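Local coordinates for protein arginine N-methyltransferase SFM1 (Saccharomyces cerevisiae, PDB 5C77) that transfers a methyl group from S-adenosyl-L-methionine to an arginine of ribosomal protein S3, leaving it monomethylated, at residues G78-L83 against F99-F104; I5-E10 against L18-I23; N31-S36 against G54-T59. All blocks are in the same frame, centred on the assembly; numbering follows the deposited sequence.

Interaction 1 of 3, residues G78-L83 against F99-F104; sequences GRVCLL and FDYFVF. With SAH (S-adenosyl-L-homocysteine), chain C.
C81 CB sits over the centre of one face of the F99 ring, 3.6 Å from its centroid, a CH-pi contact. With SG anti to the backbone N (chi1 178°), the C81 sulfur makes a sulfur-aromatic contact over the same face, 4.4 Å from the F99 centroid, and lies obliquely beside the F102 ring. The backbone of R79 and V80 runs along the F99 edge. L83 CD1 packs over a face of the F104 ring, 3.4 Å from F104 CZ, and meets the F102 edge. F99 N lies over one face of the R79 guanidinium, and D100 takes its edge.

There R79 grips D100 side-on with two nitrogens. R79 NE meets D100 OD2 at 2.6 Å, and R79 NH2 meets D100 OD1 at 2.7 Å. Both bonds are nearly straight and in the guanidinium plane, but meet the carboxylate from above; the two planes are 47° apart. A leucine in place of R79 would probably leave D100 without its charged mate and free to turn. D100 N also bonds to R79 O, joining the two by backbone too.

The backbones pair as parallel strands in the sheet of this SPOUT-family domain. C81 N bonds to Y101 O, V103 N to C81 O and L83 N to V103 O. On the other face of the sheet V80 CG1 touches V103 CG2 at 3.6 Å. The pair runs from a salt bridge to the cofactor pocket, where L83 O accepts a 2.8 Å hydrogen bond from O2' of S-adenosyl-L-homocysteine. The ribose is thus held by a main-chain carbonyl, independent of the L83 side chain.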
loop_
_atom_site.group_PDB
_atom_site.type_symbol
_atom_site.label_atom_id
_atom_site.label_comp_id
_atom_site.label_asym_id
_atom_site.label_seq_id
_atom_site.Cartn_x
_atom_site.Cartn_y
_atom_site.Cartn_z
ATOM N N GLY A 78 -22.080 8.327 6.704
ATOM C CA GLY A 78 -21.851 9.037 5.461
ATOM C C GLY A 78 -20.402 9.083 5.016
ATOM O O GLY A 78 -20.094 9.592 3.937
ATOM N N ARG A 79 -19.514 8.550 5.849
ATOM C CA ARG A 79 -18.090 8.523 5.530
ATOM C C ARG A 79 -17.651 7.103 5.206
ATOM O O ARG A 79 -16.461 6.800 5.165
ATOM C CB ARG A 79 -17.261 9.107 6.681
ATOM C CG ARG A 79 -17.582 10.568 6.968
ATOM C CD ARG A 79 -16.500 11.245 7.808
ATOM N NE ARG A 79 -15.178 11.125 7.198
ATOM C CZ ARG A 79 -14.725 11.923 6.238
ATOM N NH1 ARG A 79 -15.491 12.903 5.778
ATOM N NH2 ARG A 79 -13.511 11.736 5.736
ATOM N N VAL A 80 -18.625 6.229 4.987
ATOM C CA VAL A 80 -18.330 4.868 4.566
ATOM C C VAL A 80 -18.932 4.578 3.197
ATOM O O VAL A 80 -20.150 4.492 3.032
ATOM C CB VAL A 80 -18.803 3.831 5.591
ATOM C CG1 VAL A 80 -18.425 2.432 5.131
ATOM C CG2 VAL A 80 -18.198 4.139 6.969
ATOM N N CYS A 81 -18.057 4.445 2.211
ATOM C CA CYS A 81 -18.492 4.204 0.847
ATOM C C CYS A 81 -18.639 2.708 0.543
ATOM O O CYS A 81 -17.676 1.940 0.613
ATOM C CB CYS A 81 -17.528 4.859 -0.138
ATOM S SG CYS A 81 -17.948 4.556 -1.870
ATOM N N LEU A 82 -19.860 2.297 0.227
ATOM C CA LEU A 82 -20.091 0.952 -0.281
ATOM C C LEU A 82 -19.957 0.957 -1.805
ATOM O O LEU A 82 -20.588 1.759 -2.488
ATOM C CB LEU A 82 -21.480 0.449 0.124
ATOM C CG LEU A 82 -21.957 -0.796 -0.630
ATOM C CD1 LEU A 82 -21.239 -2.039 -0.124
ATOM C CD2 LEU A 82 -23.474 -0.952 -0.554
ATOM N N LEU A 83 -19.128 0.070 -2.338
ATOM C CA LEU A 83 -18.961 -0.003 -3.778
ATOM C C LEU A 83 -19.871 -1.054 -4.414
ATOM O O LEU A 83 -19.862 -2.223 -4.032
ATOM C CB LEU A 83 -17.486 -0.203 -4.122
ATOM C CG LEU A 83 -16.737 1.056 -3.671
ATOM C CD1 LEU A 83 -15.367 0.768 -3.124
ATOM C CD2 LEU A 83 -16.664 2.058 -4.817
ATOM N N PHE A 99 -14.879 10.052 2.339
ATOM C CA PHE A 99 -14.900 8.705 2.914
ATOM C C PHE A 99 -13.612 8.275 3.616
ATOM O O PHE A 99 -12.509 8.561 3.163
ATOM C CB PHE A 99 -15.274 7.677 1.849
ATOM C CG PHE A 99 -16.480 8.057 1.044
ATOM C CD1 PHE A 99 -17.734 8.100 1.630
ATOM C CD2 PHE A 99 -16.360 8.369 -0.304
ATOM C CE1 PHE A 99 -18.853 8.451 0.887
ATOM C CE2 PHE A 99 -17.467 8.718 -1.053
ATOM C CZ PHE A 99 -18.722 8.759 -0.457
ATOM N N ASP A 100 -13.779 7.573 4.727
ATOM C CA ASP A 100 -12.669 7.005 5.477
ATOM C C ASP A 100 -12.570 5.497 5.236
ATOM O O ASP A 100 -11.563 4.882 5.572
ATOM C CB ASP A 100 -12.841 7.280 6.980
ATOM C CG ASP A 100 -12.933 8.775 7.307
ATOM O OD1 ASP A 100 -12.158 9.584 6.731
ATOM O OD2 ASP A 100 -13.780 9.139 8.150
ATOM N N TYR A 101 -13.616 4.905 4.663
ATOM C CA TYR A 101 -13.644 3.464 4.407
ATOM C C TYR A 101 -14.337 3.110 3.104
ATOM O O TYR A 101 -15.357 3.705 2.745
ATOM C CB TYR A 101 -14.356 2.727 5.533
ATOM C CG TYR A 101 -13.639 2.801 6.849
ATOM C CD1 TYR A 101 -12.691 1.846 7.192
ATOM C CD2 TYR A 101 -13.910 3.826 7.754
ATOM C CE1 TYR A 101 -12.033 1.907 8.395
ATOM C CE2 TYR A 101 -13.254 3.897 8.959
ATOM C CZ TYR A 101 -12.318 2.934 9.275
ATOM O OH TYR A 101 -11.661 2.992 10.474
ATOM N N PHE A 102 -13.782 2.114 2.419
ATOM C CA PHE A 102 -14.324 1.629 1.160
ATOM C C PHE A 102 -14.666 0.158 1.258
ATOM O O PHE A 102 -13.792 -0.691 1.399
ATOM C CB PHE A 102 -13.343 1.896 0.033
ATOM C CG PHE A 102 -13.181 3.337 -0.252
ATOM C CD1 PHE A 102 -12.261 4.094 0.455
ATOM C CD2 PHE A 102 -13.987 3.956 -1.180
ATOM C CE1 PHE A 102 -12.131 5.440 0.226
ATOM C CE2 PHE A 102 -13.857 5.310 -1.425
ATOM C CZ PHE A 102 -12.929 6.057 -0.715
ATOM N N VAL A 103 -15.956 -0.134 1.186
ATOM C CA VAL A 103 -16.451 -1.474 1.467
ATOM C C VAL A 103 -16.815 -2.233 0.189
ATOM O O VAL A 103 -17.428 -1.690 -0.734
ATOM C CB VAL A 103 -17.648 -1.431 2.455
ATOM C CG1 VAL A 103 -18.114 -2.832 2.815
ATOM C CG2 VAL A 103 -17.261 -0.663 3.707
ATOM N N PHE A 104 -16.403 -3.490 0.151
ATOM C CA PHE A 104 -16.686 -4.355 -0.969
ATOM C C PHE A 104 -17.563 -5.490 -0.484
ATOM O O PHE A 104 -17.186 -6.241 0.425
ATOM C CB PHE A 104 -15.388 -4.850 -1.592
ATOM C CG PHE A 104 -14.521 -3.736 -2.102
ATOM C CD1 PHE A 104 -13.724 -3.008 -1.236
ATOM C CD2 PHE A 104 -14.533 -3.392 -3.437
ATOM C CE1 PHE A 104 -12.949 -1.969 -1.698
ATOM C CE2 PHE A 104 -13.756 -2.361 -3.902
ATOM C CZ PHE A 104 -12.962 -1.647 -3.035
HETATM N N SAH C . -17.156 -14.156 -5.265
HETATM C CA SAH C . -17.754 -12.825 -5.274
HETATM C CB SAH C . -16.868 -11.844 -6.044
HETATM C CG SAH C . -17.110 -10.369 -5.723
HETATM S SD SAH C . -16.114 -9.218 -6.712
HETATM C C SAH C . -19.173 -12.867 -5.852
HETATM O O SAH C . -19.884 -11.857 -5.876
HETATM O OXT SAH C . -19.648 -13.916 -6.301
HETATM C "C5'" SAH C . -17.510 -8.071 -6.747
HETATM C "C4'" SAH C . -17.291 -6.838 -5.879
HETATM O "O4'" SAH C . -16.372 -5.945 -6.484
HETATM C "C3'" SAH C . -18.605 -6.093 -5.698
HETATM O "O3'" SAH C . -19.154 -6.380 -4.442
HETATM C "C2'" SAH C . -18.228 -4.640 -5.742
HETATM O "O2'" SAH C . -17.947 -4.194 -4.429
HETATM C "C1'" SAH C . -16.932 -4.643 -6.515
HETATM N N9 SAH C . -17.197 -4.216 -7.900
HETATM C C8 SAH C . -16.995 -4.938 -9.046
HETATM N N7 SAH C . -17.361 -4.185 -10.103
HETATM C C5 SAH C . -17.799 -2.991 -9.651
HETATM C C6 SAH C . -18.285 -1.852 -10.291
HETATM N N6 SAH C . -18.390 -1.805 -11.614
HETATM N N1 SAH C . -18.664 -0.762 -9.535
HETATM C C2 SAH C . -18.560 -0.788 -8.164
HETATM N N3 SAH C . -18.083 -1.915 -7.537
HETATM C C4 SAH C . -17.702 -2.996 -8.264
#

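Interaction 2 of 3, residues I5-E10 against L18-I23; sequences IEHMEE and LEYSQI. With SAH (S-adenosyl-L-homocysteine), chain C.
Y20 reaches from helix 14-27 with its hydroxyl end toward I5 and H7. Strand 3-6, this helix and strand 32-35 form a beta-alpha-beta unit, and the contact joins its first strand, and the loop after it, to the helix packed on the sheet.

The H7 and Y20 side chains cross at about a right angle. Their rings meet rim to rim, with planes 61° apart and centroids 5.9 Å apart, so neither lies over the other. H7 CG is anti to the backbone N (chi1 -176°), which swings the imidazole to the helix side of the loop. There H7 ND1 and Y20 OH share a nearly straight hydrogen bond of 3.0 Å. Either atom could be the donor. The other ring nitrogen, H7 NE2, is bonded to G11 O, so the imidazole is held at two points and its rotation is fixed. F12 stacks on the H7 ring.

I5 points toward the helix with both of its branches in use. CG2 lies near the phenol oxygen, 3.8 Å from Y20 OH. The longer branch extends past the ring, with CD1 4.1 Å from Y20 CE1. I5 and I23 meet tip to tip, CD1 of I5 3.9 Å from CD1 of I23. I144 of helix 140-151 packs against both isoleucines, so this part of the contact is buried and apolar.

The end of the M8 side chain leads away from the helix, and M8 CB lies 3.6 Å from CA of S-adenosyl-L-homocysteine.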
loop_
_atom_site.group_PDB
_atom_site.type_symbol
_atom_site.label_atom_id
_atom_site.label_comp_id
_atom_site.label_asym_id
_atom_site.label_seq_id
_atom_site.Cartn_x
_atom_site.Cartn_y
_atom_site.Cartn_z
ATOM N N ILE A 5 -12.939 -5.697 2.872
ATOM C CA ILE A 5 -13.556 -6.701 2.021
ATOM C C ILE A 5 -14.386 -7.685 2.817
ATOM O O ILE A 5 -13.884 -8.343 3.723
ATOM C CB ILE A 5 -12.525 -7.476 1.196
ATOM C CG1 ILE A 5 -11.720 -6.523 0.308
ATOM C CG2 ILE A 5 -13.227 -8.508 0.334
ATOM C CD1 ILE A 5 -10.625 -7.230 -0.463
ATOM N N GLU A 6 -15.664 -7.771 2.483
ATOM C CA GLU A 6 -16.521 -8.809 3.030
ATOM C C GLU A 6 -16.160 -10.089 2.308
ATOM O O GLU A 6 -16.259 -10.155 1.087
ATOM C CB GLU A 6 -17.984 -8.476 2.766
ATOM C CG GLU A 6 -18.413 -7.126 3.298
ATOM C CD GLU A 6 -18.565 -7.134 4.806
ATOM O OE1 GLU A 6 -19.204 -8.076 5.319
ATOM O OE2 GLU A 6 -18.044 -6.208 5.476
ATOM N N HIS A 7 -15.723 -11.100 3.045
ATOM C CA HIS A 7 -15.299 -12.335 2.409
ATOM C C HIS A 7 -16.491 -13.002 1.711
ATOM O O HIS A 7 -17.460 -13.380 2.370
ATOM C CB HIS A 7 -14.642 -13.276 3.420
ATOM C CG HIS A 7 -14.102 -14.527 2.804
ATOM N ND1 HIS A 7 -13.255 -14.512 1.718
ATOM C CD2 HIS A 7 -14.303 -15.831 3.108
ATOM C CE1 HIS A 7 -12.954 -15.754 1.382
ATOM N NE2 HIS A 7 -13.578 -16.573 2.208
ATOM N N MET A 8 -16.407 -13.129 0.381
ATOM C CA MET A 8 -17.529 -13.591 -0.452
ATOM C C MET A 8 -17.493 -15.057 -0.900
ATOM O O MET A 8 -17.923 -15.377 -2.010
ATOM C CB MET A 8 -17.678 -12.709 -1.701
ATOM C CG MET A 8 -18.407 -11.381 -1.495
ATOM S SD MET A 8 -20.055 -11.482 -0.746
ATOM C CE MET A 8 -19.635 -11.190 0.978
ATOM N N GLU A 9 -16.989 -15.944 -0.053
ATOM C CA GLU A 9 -17.050 -17.374 -0.347
ATOM C C GLU A 9 -16.844 -18.219 0.902
ATOM O O GLU A 9 -16.489 -17.702 1.957
ATOM C CB GLU A 9 -16.062 -17.768 -1.455
ATOM C CG GLU A 9 -14.592 -17.458 -1.178
ATOM C CD GLU A 9 -13.692 -17.876 -2.337
ATOM O OE1 GLU A 9 -13.095 -18.973 -2.265
ATOM O OE2 GLU A 9 -13.595 -17.114 -3.327
ATOM N N GLU A 10 -17.104 -19.515 0.777
ATOM C CA GLU A 10 -16.860 -20.463 1.860
ATOM C C GLU A 10 -15.465 -21.051 1.696
ATOM O O GLU A 10 -15.142 -21.609 0.645
ATOM C CB GLU A 10 -17.903 -21.580 1.851
ATOM C CG GLU A 10 -17.587 -22.712 2.818
ATOM C CD GLU A 10 -17.948 -24.080 2.253
ATOM O OE1 GLU A 10 -18.404 -24.134 1.087
ATOM O OE2 GLU A 10 -17.774 -25.098 2.970
ATOM N N LEU A 18 -5.142 -15.737 -4.579
ATOM C CA LEU A 18 -4.326 -14.963 -5.513
ATOM C C LEU A 18 -4.732 -13.495 -5.523
ATOM O O LEU A 18 -3.876 -12.614 -5.457
ATOM C CB LEU A 18 -4.370 -15.549 -6.924
ATOM C CG LEU A 18 -3.724 -16.932 -7.023
ATOM C CD1 LEU A 18 -3.683 -17.433 -8.464
ATOM C CD2 LEU A 18 -2.320 -16.941 -6.375
ATOM N N GLU A 19 -6.035 -13.246 -5.585
ATOM C CA GLU A 19 -6.580 -11.900 -5.533
ATOM C C GLU A 19 -6.190 -11.170 -4.258
ATOM O O GLU A 19 -5.655 -10.070 -4.315
ATOM C CB GLU A 19 -8.106 -11.925 -5.613
ATOM C CG GLU A 19 -8.679 -12.408 -6.933
ATOM C CD GLU A 19 -10.079 -11.866 -7.163
ATOM O OE1 GLU A 19 -10.948 -12.061 -6.282
ATOM O OE2 GLU A 19 -10.301 -11.212 -8.208
ATOM N N TYR A 20 -6.474 -11.777 -3.112
ATOM C CA TYR A 20 -6.191 -11.136 -1.839
ATOM C C TYR A 20 -4.702 -10.861 -1.664
ATOM O O TYR A 20 -4.333 -9.821 -1.125
ATOM C CB TYR A 20 -6.710 -11.958 -0.663
ATOM C CG TYR A 20 -8.213 -12.006 -0.524
ATOM C CD1 TYR A 20 -9.044 -11.185 -1.282
ATOM C CD2 TYR A 20 -8.802 -12.878 0.376
ATOM C CE1 TYR A 20 -10.426 -11.244 -1.143
ATOM C CE2 TYR A 20 -10.170 -12.937 0.534
ATOM C CZ TYR A 20 -10.980 -12.125 -0.219
ATOM O OH TYR A 20 -12.342 -12.231 -0.042
ATOM N N SER A 21 -3.862 -11.786 -2.132
ATOM C CA SER A 21 -2.405 -11.601 -2.115
ATOM C C SER A 21 -1.994 -10.334 -2.841
ATOM O O SER A 21 -1.181 -9.558 -2.350
ATOM C CB SER A 21 -1.698 -12.776 -2.797
ATOM O OG SER A 21 -1.371 -13.801 -1.883
ATOM N N GLN A 22 -2.565 -10.154 -4.030
ATOM C CA GLN A 22 -2.247 -9.025 -4.888
ATOM C C GLN A 22 -2.722 -7.735 -4.231
ATOM O O GLN A 22 -1.990 -6.740 -4.180
ATOM C CB GLN A 22 -2.912 -9.217 -6.255
ATOM C CG GLN A 22 -2.466 -8.259 -7.326
ATOM C CD GLN A 22 -0.986 -8.384 -7.663
ATOM O OE1 GLN A 22 -0.355 -9.420 -7.437
ATOM N NE2 GLN A 22 -0.424 -7.311 -8.206
ATOM N N ILE A 23 -3.949 -7.764 -3.721
ATOM C CA ILE A 23 -4.497 -6.625 -3.014
ATOM C C ILE A 23 -3.585 -6.227 -1.846
ATOM O O ILE A 23 -3.236 -5.061 -1.696
ATOM C CB ILE A 23 -5.936 -6.906 -2.526
ATOM C CG1 ILE A 23 -6.893 -6.937 -3.719
ATOM C CG2 ILE A 23 -6.379 -5.854 -1.528
ATOM C CD1 ILE A 23 -8.199 -7.638 -3.436
HETATM N N SAH C . -17.156 -14.156 -5.265
HETATM C CA SAH C . -17.754 -12.825 -5.274
HETATM C CB SAH C . -16.868 -11.844 -6.044
HETATM C CG SAH C . -17.110 -10.369 -5.723
HETATM S SD SAH C . -16.114 -9.218 -6.712
HETATM C C SAH C . -19.173 -12.867 -5.852
HETATM O O SAH C . -19.884 -11.857 -5.876
HETATM O OXT SAH C . -19.648 -13.916 -6.301
HETATM C "C5'" SAH C . -17.510 -8.071 -6.747
HETATM C "C4'" SAH C . -17.291 -6.838 -5.879
HETATM O "O4'" SAH C . -16.372 -5.945 -6.484
HETATM C "C3'" SAH C . -18.605 -6.093 -5.698
HETATM O "O3'" SAH C . -19.154 -6.380 -4.442
HETATM C "C2'" SAH C . -18.228 -4.640 -5.742
HETATM O "O2'" SAH C . -17.947 -4.194 -4.429
HETATM C "C1'" SAH C . -16.932 -4.643 -6.515
HETATM N N9 SAH C . -17.197 -4.216 -7.900
HETATM C C8 SAH C . -16.995 -4.938 -9.046
HETATM N N7 SAH C . -17.361 -4.185 -10.103
HETATM C C5 SAH C . -17.799 -2.991 -9.651
HETATM C C6 SAH C . -18.285 -1.852 -10.291
HETATM N N6 SAH C . -18.390 -1.805 -11.614
HETATM N N1 SAH C . -18.664 -0.762 -9.535
HETATM C C2 SAH C . -18.560 -0.788 -8.164
HETATM N N3 SAH C . -18.083 -1.915 -7.537
HETATM C C4 SAH C . -17.702 -2.996 -8.264
#

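Interaction 3 of 3, residues N31-S36 against G54-T59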
loop_
_atom_site.group_PDB
_atom_site.type_symbol
_atom_site.label_atom_id
_atom_site.label_comp_id
_atom_site.label_asym_id
_atom_site.label_seq_id
_atom_site.Cartn_x
_atom_site.Cartn_y
_atom_site.Cartn_z
ATOM N N ASN A 31 -3.921 -1.533 5.619
ATOM C CA ASN A 31 -4.978 -0.795 4.949
ATOM C C ASN A 31 -6.141 -1.660 4.461
ATOM O O ASN A 31 -7.159 -1.146 4.005
ATOM C CB ASN A 31 -4.377 0.008 3.806
ATOM C CG ASN A 31 -3.409 1.049 4.305
ATOM O OD1 ASN A 31 -3.767 1.879 5.135
ATOM N ND2 ASN A 31 -2.164 0.987 3.838
ATOM N N LEU A 32 -5.988 -2.973 4.574
ATOM C CA LEU A 32 -7.053 -3.885 4.202
ATOM C C LEU A 32 -7.579 -4.621 5.425
ATOM O O LEU A 32 -6.810 -5.198 6.176
ATOM C CB LEU A 32 -6.544 -4.902 3.182
ATOM C CG LEU A 32 -7.620 -5.892 2.723
ATOM C CD1 LEU A 32 -8.768 -5.154 2.022
ATOM C CD2 LEU A 32 -7.027 -6.970 1.831
ATOM N N ILE A 33 -8.884 -4.604 5.635
ATOM C CA ILE A 33 -9.471 -5.523 6.599
ATOM C C ILE A 33 -10.400 -6.510 5.896
ATOM O O ILE A 33 -11.312 -6.114 5.178
ATOM C CB ILE A 33 -10.201 -4.809 7.764
ATOM C CG1 ILE A 33 -9.191 -4.182 8.733
ATOM C CG2 ILE A 33 -11.026 -5.800 8.555
ATOM C CD1 ILE A 33 -8.677 -2.825 8.328
ATOM N N LEU A 34 -10.140 -7.799 6.079
ATOM C CA LEU A 34 -11.053 -8.834 5.599
ATOM C C LEU A 34 -12.085 -9.122 6.697
ATOM O O LEU A 34 -11.731 -9.559 7.793
ATOM C CB LEU A 34 -10.285 -10.108 5.224
ATOM C CG LEU A 34 -11.115 -11.183 4.506
ATOM C CD1 LEU A 34 -11.649 -10.688 3.156
ATOM C CD2 LEU A 34 -10.328 -12.466 4.337
ATOM N N SER A 35 -13.356 -8.857 6.412
ATOM C CA SER A 35 -14.381 -8.943 7.445
ATOM C C SER A 35 -15.459 -10.004 7.192
ATOM O O SER A 35 -15.488 -10.655 6.141
ATOM C CB SER A 35 -15.038 -7.584 7.634
ATOM O OG SER A 35 -15.886 -7.298 6.538
ATOM N N SER A 36 -16.324 -10.174 8.191
ATOM C CA SER A 36 -17.503 -11.043 8.116
ATOM C C SER A 36 -17.196 -12.487 7.807
ATOM O O SER A 36 -17.974 -13.146 7.131
ATOM C CB SER A 36 -18.507 -10.533 7.083
ATOM O OG SER A 36 -19.042 -9.278 7.465
ATOM N N GLY A 54 0.623 -10.602 6.179
ATOM C CA GLY A 54 0.088 -9.743 7.219
ATOM C C GLY A 54 -1.393 -9.428 7.153
ATOM O O GLY A 54 -1.812 -8.399 7.667
ATOM N N LEU A 55 -2.184 -10.309 6.545
ATOM C CA LEU A 55 -3.625 -10.081 6.400
ATOM C C LEU A 55 -4.358 -9.833 7.713
ATOM O O LEU A 55 -4.311 -10.660 8.622
ATOM C CB LEU A 55 -4.295 -11.260 5.705
ATOM C CG LEU A 55 -5.819 -11.135 5.680
ATOM C CD1 LEU A 55 -6.279 -10.169 4.590
ATOM C CD2 LEU A 55 -6.483 -12.487 5.538
ATOM N N ARG A 56 -5.029 -8.687 7.807
ATOM C CA ARG A 56 -5.891 -8.397 8.946
ATOM C C ARG A 56 -7.292 -8.903 8.624
ATOM O O ARG A 56 -7.898 -8.514 7.626
ATOM C CB ARG A 56 -5.905 -6.902 9.280
ATOM C CG ARG A 56 -4.509 -6.294 9.466
ATOM C CD ARG A 56 -4.550 -4.782 9.652
ATOM N NE ARG A 56 -4.944 -4.415 11.008
ATOM C CZ ARG A 56 -5.133 -3.165 11.428
ATOM N NH1 ARG A 56 -4.964 -2.143 10.599
ATOM N NH2 ARG A 56 -5.493 -2.934 12.683
ATOM N N TRP A 57 -7.792 -9.795 9.467
ATOM C CA TRP A 57 -9.068 -10.432 9.230
ATOM C C TRP A 57 -9.907 -10.377 10.490
ATOM O O TRP A 57 -9.378 -10.171 11.583
ATOM C CB TRP A 57 -8.844 -11.882 8.828
ATOM C CG TRP A 57 -8.122 -12.686 9.877
ATOM C CD1 TRP A 57 -6.770 -12.850 10.003
ATOM C CD2 TRP A 57 -8.718 -13.443 10.942
ATOM N NE1 TRP A 57 -6.488 -13.663 11.080
ATOM C CE2 TRP A 57 -7.668 -14.038 11.675
ATOM C CE3 TRP A 57 -10.041 -13.682 11.346
ATOM C CZ2 TRP A 57 -7.896 -14.851 12.783
ATOM C CZ3 TRP A 57 -10.263 -14.488 12.446
ATOM C CH2 TRP A 57 -9.198 -15.062 13.151
ATOM N N THR A 58 -11.215 -10.562 10.334
ATOM C CA THR A 58 -12.110 -10.597 11.478
ATOM C C THR A 58 -13.436 -11.285 11.167
ATOM O O THR A 58 -13.917 -11.266 10.029
ATOM C CB THR A 58 -12.390 -9.180 12.012
ATOM O OG1 THR A 58 -13.358 -9.243 13.070
ATOM C CG2 THR A 58 -12.909 -8.284 10.891
ATOM N N THR A 59 -14.017 -11.890 12.197
ATOM C CA THR A 59 -15.325 -12.521 12.100
ATOM C C THR A 59 -16.411 -11.463 12.223
ATOM O O THR A 59 -17.557 -11.691 11.849
ATOM C CB THR A 59 -15.535 -13.520 13.236
ATOM O OG1 THR A 59 -15.323 -12.855 14.490
ATOM C CG2 THR A 59 -14.568 -14.692 13.112
HETATM O O HOH W 1 -4.683 -6.742 6.075
#
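R56 O is gripped twice by strand 32-35. L34 N gives it a 2.8 Å hydrogen bond, almost straight at 172° and in the carbonyl plane, and I33 CA adds a CA-H...O contact at 3.5 Å. The return bond, from T58 N to L34 O, is as short as the first but more bent, at 135°. W57 CA also comes close to L34 O, at 3.1 Å, in a CA-H...O contact. One water extends the pairing: it donates to L32 O and accepts from R56 N, bridging the strands where they do not bond directly.

These bonds join strand 32-35 to the short, weakly bonded strand 56-57. The two run parallel and belong to a beta-alpha-beta unit with helix 48-52 between them. G54 ends that helix in a Schellman motif.

On one side L34 and L55 cross at a slant, L34 CD2 lying 4.0 Å from L55 CD2. L24 of helix 14-27 packs on L55, and Y20 on L34. W57 meets L34 through its CB, but its indole leads away from the strand pair. On the other side, with OG1 anti to the backbone N, T58 CG2 takes the position between N and the carbonyl carbon and touches L34 O (3.6 Å) and I33 CG2 (3.9 Å). T58 OG1 bonds to K60 N and D68 OD2. R56 places its aliphatic chain along L32 O and carries its guanidinium to a salt bridge with D71.

All three interactions, largely buried, belong to one sheet and its helices. Interactions 1 and 3 are parallel strand pairs. Interaction 1 has more direct backbone bonds and an ionic pair at its partly exposed start, while interaction 3 is completed by a bridging water and has more partly exposed residues. Interaction 2 packs a helix on the sheet, through apolar contacts and one side-chain hydrogen bond. Strand 3-6 lies between the other two: E6 N probably bonds to F104 O of interaction 1, and I5 O to S35 N and E6 OE1 to S36 OG of interaction 3. Interactions 1 and 2 touch S-adenosyl-L-homocysteine; the L34 side chain of interaction 3 is about 10 Å from it.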